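Local coordinates for outer protein YopM (Yersinia pestis, PDB 1JL5) that probably acts as a secreted leucine-rich-repeat effector that alters host cell physiology and promotes bacterial survival in host tissues, at residues Thr104-Leu109 with Asn121-Leu126; Leu116-Asn121 with Leu136-Asn141; Leu319-Val324 with Arg341-Phe346; Phe281-Glu286 with Leu299-Ala304. All coordinates share one frame; numbering follows the deposited sequence.

Interaction 1: residues Thr104-Leu109 with Asn121-Leu126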
# COMPACT_ATOMS: atom_id res chain seq x y z
N THR A 104 14.80 14.15 29.52
CA THR A 104 14.77 12.89 30.24
C THR A 104 14.39 13.26 31.65
O THR A 104 14.03 12.41 32.47
CB THR A 104 16.15 12.22 30.26
OG1 THR A 104 17.10 13.11 30.86
CG2 THR A 104 16.59 11.90 28.84
N GLU A 105 14.46 14.55 31.93
CA GLU A 105 14.14 15.08 33.24
C GLU A 105 13.51 16.44 33.02
O GLU A 105 13.73 17.07 31.99
CB GLU A 105 15.44 15.23 34.04
CG GLU A 105 15.32 14.95 35.52
CD GLU A 105 14.99 13.50 35.81
OE1 GLU A 105 13.84 13.09 35.54
OE2 GLU A 105 15.87 12.76 36.29
N LEU A 106 12.72 16.89 33.98
CA LEU A 106 12.11 18.20 33.87
C LEU A 106 12.67 19.07 34.97
O LEU A 106 12.92 18.60 36.08
CB LEU A 106 10.60 18.12 34.02
CG LEU A 106 9.80 17.56 32.84
CD1 LEU A 106 8.32 17.59 33.20
CD2 LEU A 106 10.06 18.38 31.59
N PRO A 107 12.92 20.35 34.68
CA PRO A 107 13.45 21.20 35.74
C PRO A 107 12.31 21.32 36.74
O PRO A 107 11.17 20.97 36.42
CB PRO A 107 13.73 22.51 35.01
CG PRO A 107 12.64 22.53 33.97
CD PRO A 107 12.66 21.12 33.45
N GLU A 108 12.60 21.79 37.94
CA GLU A 108 11.56 21.95 38.93
C GLU A 108 10.45 22.79 38.31
O GLU A 108 10.72 23.80 37.65
CB GLU A 108 12.10 22.64 40.17
CG GLU A 108 11.05 22.82 41.26
CD GLU A 108 11.59 23.54 42.46
OE1 GLU A 108 12.58 23.05 43.05
OE2 GLU A 108 11.04 24.61 42.81
N LEU A 109 9.21 22.38 38.50
CA LEU A 109 8.10 23.13 37.93
C LEU A 109 7.55 24.14 38.92
O LEU A 109 7.37 23.84 40.10
CB LEU A 109 7.01 22.16 37.48
CG LEU A 109 7.48 21.11 36.46
CD1 LEU A 109 6.32 20.20 36.09
CD2 LEU A 109 8.03 21.81 35.22
N ASN A 121 9.15 13.44 24.60
CA ASN A 121 10.40 13.68 25.28
C ASN A 121 10.81 12.32 25.76
O ASN A 121 10.20 11.33 25.39
CB ASN A 121 10.20 14.66 26.43
CG ASN A 121 10.22 16.09 25.96
OD1 ASN A 121 11.23 16.56 25.44
ND2 ASN A 121 9.11 16.79 26.11
N ASN A 122 11.84 12.26 26.59
CA ASN A 122 12.34 10.99 27.09
C ASN A 122 12.16 10.92 28.59
O ASN A 122 12.95 10.31 29.29
CB ASN A 122 13.81 10.85 26.72
CG ASN A 122 14.05 10.94 25.23
OD1 ASN A 122 15.14 11.27 24.77
ND2 ASN A 122 13.02 10.62 24.45
N LEU A 123 11.10 11.55 29.07
CA LEU A 123 10.81 11.57 30.49
C LEU A 123 10.46 10.17 30.97
O LEU A 123 9.55 9.54 30.44
CB LEU A 123 9.67 12.53 30.79
CG LEU A 123 9.92 13.98 30.40
CD1 LEU A 123 8.68 14.81 30.68
CD2 LEU A 123 11.11 14.52 31.19
N LYS A 124 11.18 9.69 31.98
CA LYS A 124 10.90 8.37 32.52
C LYS A 124 10.13 8.52 33.82
O LYS A 124 9.53 7.57 34.32
CB LYS A 124 12.20 7.60 32.77
CG LYS A 124 12.98 7.29 31.50
CD LYS A 124 14.05 6.23 31.74
CE LYS A 124 13.42 4.90 32.15
NZ LYS A 124 14.43 3.81 32.32
N ALA A 125 10.15 9.74 34.35
CA ALA A 125 9.44 10.02 35.59
C ALA A 125 9.07 11.48 35.67
O ALA A 125 9.63 12.32 34.96
CB ALA A 125 10.31 9.64 36.78
N LEU A 126 8.11 11.78 36.53
CA LEU A 126 7.66 13.14 36.73
C LEU A 126 7.69 13.37 38.22
O LEU A 126 7.34 12.49 39.00
CB LEU A 126 6.22 13.33 36.25
CG LEU A 126 5.89 13.25 34.77
CD1 LEU A 126 4.38 13.38 34.60
CD2 LEU A 126 6.60 14.36 34.02
O HOH W 1 12.16 11.55 34.06

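Interaction 2: residues Leu116-Asn121 with Leu136-Asn141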
# COMPACT_ATOMS: atom_id res chain seq x y z
N LEU A 116 1.42 21.68 31.76
CA LEU A 116 2.70 21.06 31.47
C LEU A 116 2.54 20.22 30.21
O LEU A 116 1.90 19.17 30.24
CB LEU A 116 3.14 20.16 32.62
CG LEU A 116 4.40 19.35 32.34
CD1 LEU A 116 5.57 20.30 32.07
CD2 LEU A 116 4.70 18.43 33.50
N LEU A 117 3.10 20.70 29.10
CA LEU A 117 3.05 19.99 27.83
C LEU A 117 4.45 19.62 27.42
O LEU A 117 5.15 20.40 26.77
CB LEU A 117 2.43 20.86 26.74
CG LEU A 117 0.91 20.83 26.55
CD1 LEU A 117 0.23 21.44 27.75
CD2 LEU A 117 0.56 21.59 25.27
N VAL A 118 4.87 18.42 27.79
CA VAL A 118 6.20 17.95 27.46
C VAL A 118 6.09 16.61 26.75
O VAL A 118 6.87 15.70 26.98
CB VAL A 118 7.06 17.81 28.72
CG1 VAL A 118 7.35 19.19 29.29
CG2 VAL A 118 6.33 16.96 29.75
N ASP A 119 5.08 16.51 25.89
CA ASP A 119 4.87 15.29 25.13
C ASP A 119 6.08 15.14 24.23
O ASP A 119 6.76 16.12 23.91
CB ASP A 119 3.62 15.41 24.28
CG ASP A 119 3.65 16.64 23.41
OD1 ASP A 119 3.52 17.75 23.97
OD2 ASP A 119 3.82 16.51 22.18
N ASN A 120 6.35 13.91 23.81
CA ASN A 120 7.46 13.65 22.92
C ASN A 120 8.79 14.09 23.51
O ASN A 120 9.46 14.99 23.00
CB ASN A 120 7.21 14.33 21.58
CG ASN A 120 6.01 13.75 20.88
OD1 ASN A 120 6.06 12.65 20.35
ND2 ASN A 120 4.90 14.48 20.90
N ASN A 121 9.15 13.44 24.60
CA ASN A 121 10.40 13.68 25.28
C ASN A 121 10.81 12.32 25.76
O ASN A 121 10.20 11.33 25.39
CB ASN A 121 10.20 14.66 26.43
CG ASN A 121 10.22 16.09 25.96
OD1 ASN A 121 11.23 16.56 25.44
ND2 ASN A 121 9.11 16.79 26.11
N LEU A 136 -1.77 18.08 32.10
CA LEU A 136 -0.57 17.27 32.20
C LEU A 136 -0.38 16.57 30.86
O LEU A 136 -0.92 15.48 30.63
CB LEU A 136 -0.70 16.24 33.31
CG LEU A 136 0.50 15.29 33.45
CD1 LEU A 136 1.75 16.09 33.75
CD2 LEU A 136 0.23 14.29 34.56
N GLY A 137 0.38 17.20 29.98
CA GLY A 137 0.65 16.63 28.67
C GLY A 137 2.03 16.02 28.65
O GLY A 137 3.02 16.72 28.46
N VAL A 138 2.10 14.71 28.86
CA VAL A 138 3.37 14.00 28.88
C VAL A 138 3.31 12.79 27.97
O VAL A 138 3.98 11.78 28.21
CB VAL A 138 3.71 13.54 30.29
CG1 VAL A 138 3.92 14.74 31.20
CG2 VAL A 138 2.58 12.68 30.83
N SER A 139 2.51 12.88 26.92
CA SER A 139 2.40 11.76 26.01
C SER A 139 3.73 11.58 25.31
O SER A 139 4.56 12.49 25.27
CB SER A 139 1.31 12.03 24.97
OG SER A 139 1.68 13.10 24.12
N ASN A 140 3.93 10.39 24.76
CA ASN A 140 5.15 10.10 24.03
C ASN A 140 6.39 10.38 24.85
O ASN A 140 7.24 11.20 24.48
CB ASN A 140 5.17 10.91 22.74
CG ASN A 140 3.99 10.58 21.86
OD1 ASN A 140 3.78 9.43 21.52
ND2 ASN A 140 3.22 11.60 21.49
N ASN A 141 6.49 9.70 25.97
CA ASN A 141 7.63 9.82 26.83
C ASN A 141 7.94 8.41 27.26
O ASN A 141 7.48 7.46 26.62
CB ASN A 141 7.31 10.72 28.03
CG ASN A 141 7.59 12.17 27.73
OD1 ASN A 141 8.75 12.58 27.66
ND2 ASN A 141 6.54 12.95 27.52

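Interaction 3: residues Leu319-Val324 with Arg341-Phe346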
# COMPACT_ATOMS: atom_id res chain seq x y z
N LEU A 319 -26.97 7.66 5.65
CA LEU A 319 -25.68 7.07 5.38
C LEU A 319 -24.88 7.78 4.31
O LEU A 319 -25.31 7.90 3.17
CB LEU A 319 -25.85 5.60 4.99
CG LEU A 319 -24.58 4.78 5.21
CD1 LEU A 319 -24.19 4.84 6.68
CD2 LEU A 319 -24.81 3.35 4.79
N GLU A 320 -23.70 8.24 4.69
CA GLU A 320 -22.84 8.93 3.76
C GLU A 320 -21.68 8.04 3.38
O GLU A 320 -21.18 8.09 2.26
CB GLU A 320 -22.36 10.22 4.37
CG GLU A 320 -23.49 11.19 4.53
CD GLU A 320 -23.04 12.50 5.08
OE1 GLU A 320 -22.48 12.50 6.19
OE2 GLU A 320 -23.25 13.52 4.39
N GLU A 321 -21.23 7.22 4.31
CA GLU A 321 -20.14 6.33 3.98
C GLU A 321 -20.49 4.93 4.38
O GLU A 321 -20.85 4.64 5.52
CB GLU A 321 -18.84 6.74 4.66
CG GLU A 321 -17.73 5.77 4.32
CD GLU A 321 -16.35 6.29 4.64
OE1 GLU A 321 -16.24 7.43 5.15
OE2 GLU A 321 -15.38 5.56 4.39
N LEU A 322 -20.42 4.05 3.40
CA LEU A 322 -20.69 2.66 3.63
C LEU A 322 -19.47 1.89 3.22
O LEU A 322 -19.07 1.89 2.06
CB LEU A 322 -21.87 2.18 2.80
CG LEU A 322 -22.12 0.68 2.95
CD1 LEU A 322 -22.48 0.38 4.40
CD2 LEU A 322 -23.23 0.24 2.01
N ASN A 323 -18.85 1.25 4.20
CA ASN A 323 -17.71 0.43 3.91
C ASN A 323 -18.08 -0.97 4.34
O ASN A 323 -18.16 -1.27 5.53
CB ASN A 323 -16.47 0.88 4.67
CG ASN A 323 -15.24 0.13 4.24
OD1 ASN A 323 -15.35 -0.95 3.66
ND2 ASN A 323 -14.07 0.67 4.52
N VAL A 324 -18.35 -1.82 3.36
CA VAL A 324 -18.70 -3.20 3.64
C VAL A 324 -17.71 -4.01 2.83
O VAL A 324 -17.97 -5.13 2.39
CB VAL A 324 -20.13 -3.52 3.20
CG1 VAL A 324 -21.11 -2.80 4.11
CG2 VAL A 324 -20.33 -3.11 1.76
N ARG A 341 -19.67 7.91 0.10
CA ARG A 341 -18.57 6.97 -0.01
C ARG A 341 -19.09 5.55 0.06
O ARG A 341 -19.71 5.14 1.04
CB ARG A 341 -17.57 7.21 1.11
CG ARG A 341 -16.81 8.51 1.00
CD ARG A 341 -16.30 8.96 2.36
NE ARG A 341 -14.87 9.26 2.37
CZ ARG A 341 -13.91 8.34 2.44
NH1 ARG A 341 -14.21 7.04 2.51
NH2 ARG A 341 -12.64 8.72 2.45
N LEU A 342 -18.86 4.81 -1.01
CA LEU A 342 -19.27 3.43 -1.05
C LEU A 342 -18.03 2.57 -1.24
O LEU A 342 -17.40 2.61 -2.30
CB LEU A 342 -20.26 3.16 -2.18
CG LEU A 342 -20.62 1.67 -2.30
CD1 LEU A 342 -21.13 1.15 -0.96
CD2 LEU A 342 -21.68 1.47 -3.38
N ILE A 343 -17.67 1.84 -0.20
CA ILE A 343 -16.54 0.94 -0.28
C ILE A 343 -17.18 -0.42 -0.10
O ILE A 343 -17.58 -0.78 1.00
CB ILE A 343 -15.51 1.18 0.83
CG1 ILE A 343 -14.98 2.61 0.76
CG2 ILE A 343 -14.35 0.20 0.66
CD1 ILE A 343 -15.91 3.64 1.35
N ALA A 344 -17.30 -1.16 -1.19
CA ALA A 344 -17.90 -2.48 -1.16
C ALA A 344 -17.00 -3.44 -1.92
O ALA A 344 -17.43 -4.46 -2.44
CB ALA A 344 -19.28 -2.44 -1.79
N SER A 345 -15.73 -3.07 -1.97
CA SER A 345 -14.73 -3.89 -2.63
C SER A 345 -14.60 -5.22 -1.90
O SER A 345 -15.01 -5.35 -0.75
CB SER A 345 -13.40 -3.16 -2.60
OG SER A 345 -13.11 -2.81 -1.26
N PHE A 346 -14.03 -6.20 -2.58
CA PHE A 346 -13.82 -7.51 -2.00
C PHE A 346 -15.11 -8.12 -1.47
O PHE A 346 -15.22 -8.50 -0.31
CB PHE A 346 -12.79 -7.42 -0.89
CG PHE A 346 -11.45 -7.00 -1.37
CD1 PHE A 346 -10.67 -7.86 -2.13
CD2 PHE A 346 -10.96 -5.73 -1.07
CE1 PHE A 346 -9.42 -7.47 -2.60
CE2 PHE A 346 -9.71 -5.33 -1.53
CZ PHE A 346 -8.94 -6.21 -2.29

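Interaction 4: residues Phe281-Glu286 with Leu299-Ala304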
# COMPACT_ATOMS: atom_id res chain seq x y z
N PHE A 281 -21.81 7.06 13.63
CA PHE A 281 -20.56 6.43 13.23
C PHE A 281 -20.50 5.04 13.81
O PHE A 281 -20.48 4.85 15.02
CB PHE A 281 -19.38 7.27 13.72
CG PHE A 281 -18.04 6.66 13.41
CD1 PHE A 281 -17.60 5.54 14.10
CD2 PHE A 281 -17.23 7.20 12.42
CE1 PHE A 281 -16.37 4.96 13.81
CE2 PHE A 281 -16.00 6.63 12.11
CZ PHE A 281 -15.57 5.51 12.81
N LEU A 282 -20.47 4.06 12.93
CA LEU A 282 -20.42 2.69 13.37
C LEU A 282 -19.35 1.90 12.64
O LEU A 282 -19.40 1.75 11.42
CB LEU A 282 -21.77 2.02 13.17
CG LEU A 282 -21.87 0.55 13.58
CD1 LEU A 282 -21.57 0.41 15.06
CD2 LEU A 282 -23.27 0.05 13.27
N ASP A 283 -18.38 1.42 13.38
CA ASP A 283 -17.35 0.62 12.77
C ASP A 283 -17.40 -0.73 13.45
O ASP A 283 -17.00 -0.86 14.60
CB ASP A 283 -15.97 1.23 12.95
CG ASP A 283 -14.92 0.49 12.15
OD1 ASP A 283 -15.07 -0.74 11.96
OD2 ASP A 283 -13.94 1.12 11.71
N VAL A 284 -17.92 -1.71 12.73
CA VAL A 284 -18.00 -3.06 13.26
C VAL A 284 -17.21 -3.93 12.31
O VAL A 284 -17.42 -5.13 12.22
CB VAL A 284 -19.46 -3.54 13.31
CG1 VAL A 284 -20.23 -2.71 14.33
CG2 VAL A 284 -20.11 -3.40 11.93
N SER A 285 -16.27 -3.30 11.61
CA SER A 285 -15.45 -4.03 10.66
C SER A 285 -14.65 -5.05 11.44
O SER A 285 -14.42 -4.91 12.64
CB SER A 285 -14.51 -3.07 9.94
OG SER A 285 -13.55 -2.54 10.83
N GLU A 286 -14.23 -6.09 10.74
CA GLU A 286 -13.44 -7.14 11.34
C GLU A 286 -14.07 -7.76 12.56
O GLU A 286 -13.43 -7.94 13.59
CB GLU A 286 -12.06 -6.64 11.70
CG GLU A 286 -11.14 -6.57 10.51
CD GLU A 286 -9.74 -6.22 10.93
OE1 GLU A 286 -9.14 -6.97 11.73
OE2 GLU A 286 -9.23 -5.19 10.46
N LEU A 299 -27.33 6.97 10.90
CA LEU A 299 -25.96 6.55 10.70
C LEU A 299 -25.38 7.28 9.49
O LEU A 299 -25.97 7.28 8.42
CB LEU A 299 -25.89 5.05 10.46
CG LEU A 299 -24.53 4.39 10.68
CD1 LEU A 299 -24.17 4.45 12.16
CD2 LEU A 299 -24.58 2.96 10.19
N TYR A 300 -24.22 7.91 9.67
CA TYR A 300 -23.57 8.59 8.56
C TYR A 300 -22.49 7.67 8.02
O TYR A 300 -22.24 7.59 6.82
CB TYR A 300 -22.85 9.86 9.02
CG TYR A 300 -23.74 11.00 9.45
CD1 TYR A 300 -24.87 11.35 8.71
CD2 TYR A 300 -23.41 11.77 10.56
CE1 TYR A 300 -25.64 12.45 9.06
CE2 TYR A 300 -24.17 12.86 10.92
CZ TYR A 300 -25.28 13.20 10.17
OH TYR A 300 -26.02 14.29 10.54
N TYR A 301 -21.84 6.98 8.95
CA TYR A 301 -20.74 6.12 8.60
C TYR A 301 -20.89 4.71 9.10
O TYR A 301 -21.12 4.47 10.28
CB TYR A 301 -19.46 6.71 9.16
CG TYR A 301 -18.23 5.85 9.01
CD1 TYR A 301 -17.41 5.96 7.89
CD2 TYR A 301 -17.87 4.95 10.01
CE1 TYR A 301 -16.25 5.20 7.78
CE2 TYR A 301 -16.71 4.18 9.90
CZ TYR A 301 -15.91 4.32 8.79
OH TYR A 301 -14.75 3.59 8.70
N LEU A 302 -20.75 3.78 8.19
CA LEU A 302 -20.82 2.40 8.56
C LEU A 302 -19.62 1.72 7.94
O LEU A 302 -19.43 1.73 6.72
CB LEU A 302 -22.09 1.74 8.05
CG LEU A 302 -22.03 0.21 8.26
CD1 LEU A 302 -21.83 -0.11 9.73
CD2 LEU A 302 -23.30 -0.43 7.74
N ASN A 303 -18.79 1.16 8.80
CA ASN A 303 -17.67 0.40 8.32
C ASN A 303 -17.96 -0.98 8.88
O ASN A 303 -17.87 -1.19 10.09
CB ASN A 303 -16.35 0.92 8.87
CG ASN A 303 -15.17 0.24 8.24
OD1 ASN A 303 -15.30 -0.84 7.66
ND2 ASN A 303 -14.00 0.85 8.35
N ALA A 304 -18.35 -1.89 8.01
CA ALA A 304 -18.65 -3.25 8.40
C ALA A 304 -17.78 -4.15 7.54
O ALA A 304 -18.08 -5.31 7.30
CB ALA A 304 -20.12 -3.56 8.15
O HOH W 2 -13.66 3.55 11.23

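Interaction 1: residues Thr104-Leu109 with Asn121-Leu126
Leu-123 meets Thr-104, Glu-105 and Leu-106 with its two methyl branches, reaching from Asn-121-Leu-126 to the backbone of Thr-104-Leu-106. From CB, with CG anti to its own carbonyl carbon (chi1 -60°), the chain turns in toward Thr-104-Leu-109 and forks at CG. The CD2 methyl sits over one face of the Thr-104/Glu-105 peptide, with CD2 of Leu-123 3.4 Å from Glu-105 N. The CD1 branch meets Leu-106, whose CG is 3.7 Å from Leu-123 CD1, and the two leucines cross at about a right angle. Leu-106 then runs alongside Leu-126, both pointing the same way, so that Leu-106 CD1 rests 3.8 Å from Leu-126 CD2. At the solvent-facing end, the methyl CG2 of Thr-104 packs on Asn-122 CB at 3.7 Å, while Thr-104 CA makes a CA-H...O contact of 3.3 Å with Asn-122 O. The polar link between the backbones goes through one water: it donates to Thr-104 O at 2.6 Å, a proton that other nearby acceptors may share, and accepts from Ala-125 N at 2.7 Å. The amine of Lys-124 turns away to a salt bridge with Glu-144 of the next turn. Two non-helical loops thus stack, one from LRR 2 after strand 95-97 and one from LRR 3 after strand 115-117. Leu-123 also touches Val-118, and Leu-106 and Leu-109 reach Leu-116 on strand 115-117, so the loop leucines pack on the strand leucine and continue the apolar interior of the solenoid.

Interaction 2: residues Leu116-Asn121 with Leu136-Asn141
Leu-116 and Leu-136 sit level on parallel strands of LRR 3 and LRR 4, and the backbone ladder between them is short: Gly-137 N donates to Leu-116 O and Val-118 N to Gly-137 O, at 2.5 and 2.6 Å. Past the strands the loops stay in step, with Asn-121 N bonded to Asn-140 O at 2.9 Å. Side-chain amides supply the second kind of bond. Asn-141 ND2 donates to Val-118 O in a nearly straight bond of 2.8 Å (177°) and also to Val-138 O at 2.9 Å, both acceptors lying close to its amide plane. Asn-121 ND2 reaches the same Val-118 O at 2.6 Å from the opposite face of that carbonyl, and also meets Ala-98 O of the preceding repeat. Apolar contacts line the interior, where Leu-116 CD2 lies 3.8 Å from Leu-136 CD1 and Val-118 CG2 lies 3.6 Å from Val-138 CG1, each pair side by side. This is the asparagine ladder of leucine-rich repeats. Its chemistry implies that carbonyls turned inward where the strand ends are satisfied by buried amides, each tying its own repeat to the one before.

Interaction 3: residues Leu319-Val324 with Arg341-Phe346
Glu-321 and Arg-341 are brought together by unlike torsions: Glu-321 sets CG anti to its backbone N (chi1 179°) and runs extended, whereas Arg-341 sets CG anti to its carbonyl carbon and bends at chi3 (128°). The two chains lie side by side above adjacent parallel strands of the leucine-rich-repeat solenoid, 321-323 of LRR 13 and 341-343 of LRR 14, whose axes pass 4.6 Å apart. A salt bridge joins their tips, Glu-321 OE2 to Arg-341 NH1 at 2.7 Å, with carboxylate and guanidinium planes 27° apart and OE2 approaching the guanidinium obliquely. Lower down, Glu-321 CG packs against Arg-341 CB at 3.5 Å, so the aliphatic stems touch as well as the charges. Ile-343 shares this face. Its CD1 touches the same carboxylate oxygen, Glu-321 OE2, and its CG2 lies 3.4 Å from Asn-323 OD1, an oxygen that accepts from Ser-325 N. Four backbone bonds hold the strands in register: Arg-341 N to Glu-320 O, Leu-322 N to Arg-341 O, Ile-343 N to Leu-322 O and Val-324 N to Ile-343 O. On the opposite face the leucines point the same way into the interior, Leu-322 CD2 against Leu-342 CD1 at 3.7 Å. Glu-320, at the strand entrance, forms a salt bridge with Arg-338, and Val-324 O takes amide protons from Asn-327 and Asn-347 of the asparagine ladder. The apolar interior continues past the strands, with Val-324 CG2 resting 3.8 Å from Ala-344 CB.

Interaction 4: residues Phe281-Glu286 with Leu299-Ala304
Phe-281 and Tyr-301 form an offset stack, ring centroids 4.3 Å apart and planes at 15°. Tyr-301 CD2 lies over one face of the phenylalanine, displaced toward its rim, and Phe-281 CE2 lies over a face of the tyrosine, 3.3 Å from that CD2. At the edge of the tyrosine ring, near its plane, sits Asp-283 CB. The next flat pair along the strands is the Asp-283 carboxylate stacked on the Asn-303 amide, their planes 25° apart. Tyr-301 OH links the two tiers: Asn-303, its OD1 hydrogen-bonded to Ser-305 OG, donates to it through ND2 at 2.9 Å, and a water 2.8 Å from Tyr-301 OH donates to Asp-283 OD2 at 2.5 Å. The other oxygen, Asp-283 OD1, closes an Asx turn with Ser-285 N at 2.8 Å and takes the Ser-285 hydroxyl on its syn lone pair, so two bonds fix the carboxylate. On the interior face Leu-282 CB meets Leu-299 CD1 at 3.6 Å, and Leu-282 also lies alongside Leu-302. Leu-282 N bonds Tyr-301 O, Asn-303 N bonds Leu-282 O and Val-284 N bonds Asn-303 O, pairing parallel strands 281-283 of LRR 11 and 301-303 of LRR 12, flanked by 261-263 and 321-323, while Leu-292 of strand 291-292 packs on Leu-302 and Ala-304.

Overall arrangement
The contacts form two pairs on opposite sides of the chain's centre. Interactions 1 and 2, with centres 9 Å apart, share Asn-121 and touch where Leu-123 N probably donates to Asn-141 OD1. Interactions 3 and 4, also 9 Å apart between centres, meet across neighbouring strands 301-303 and 321-323, where Ala-304 N probably donates to Asn-323 O at 2.6 Å. Between the pairs, the centres of interactions 2 and 4 are about 32 Å apart, spanned by intervening repeats of the same solenoid. Calcium lies nearby but is not part of the contacts: the Asn-140 side chain is about 6 Å from one ion, and that of Ser-285 about 6 Å from the side chain of calcium-binding Asp-266.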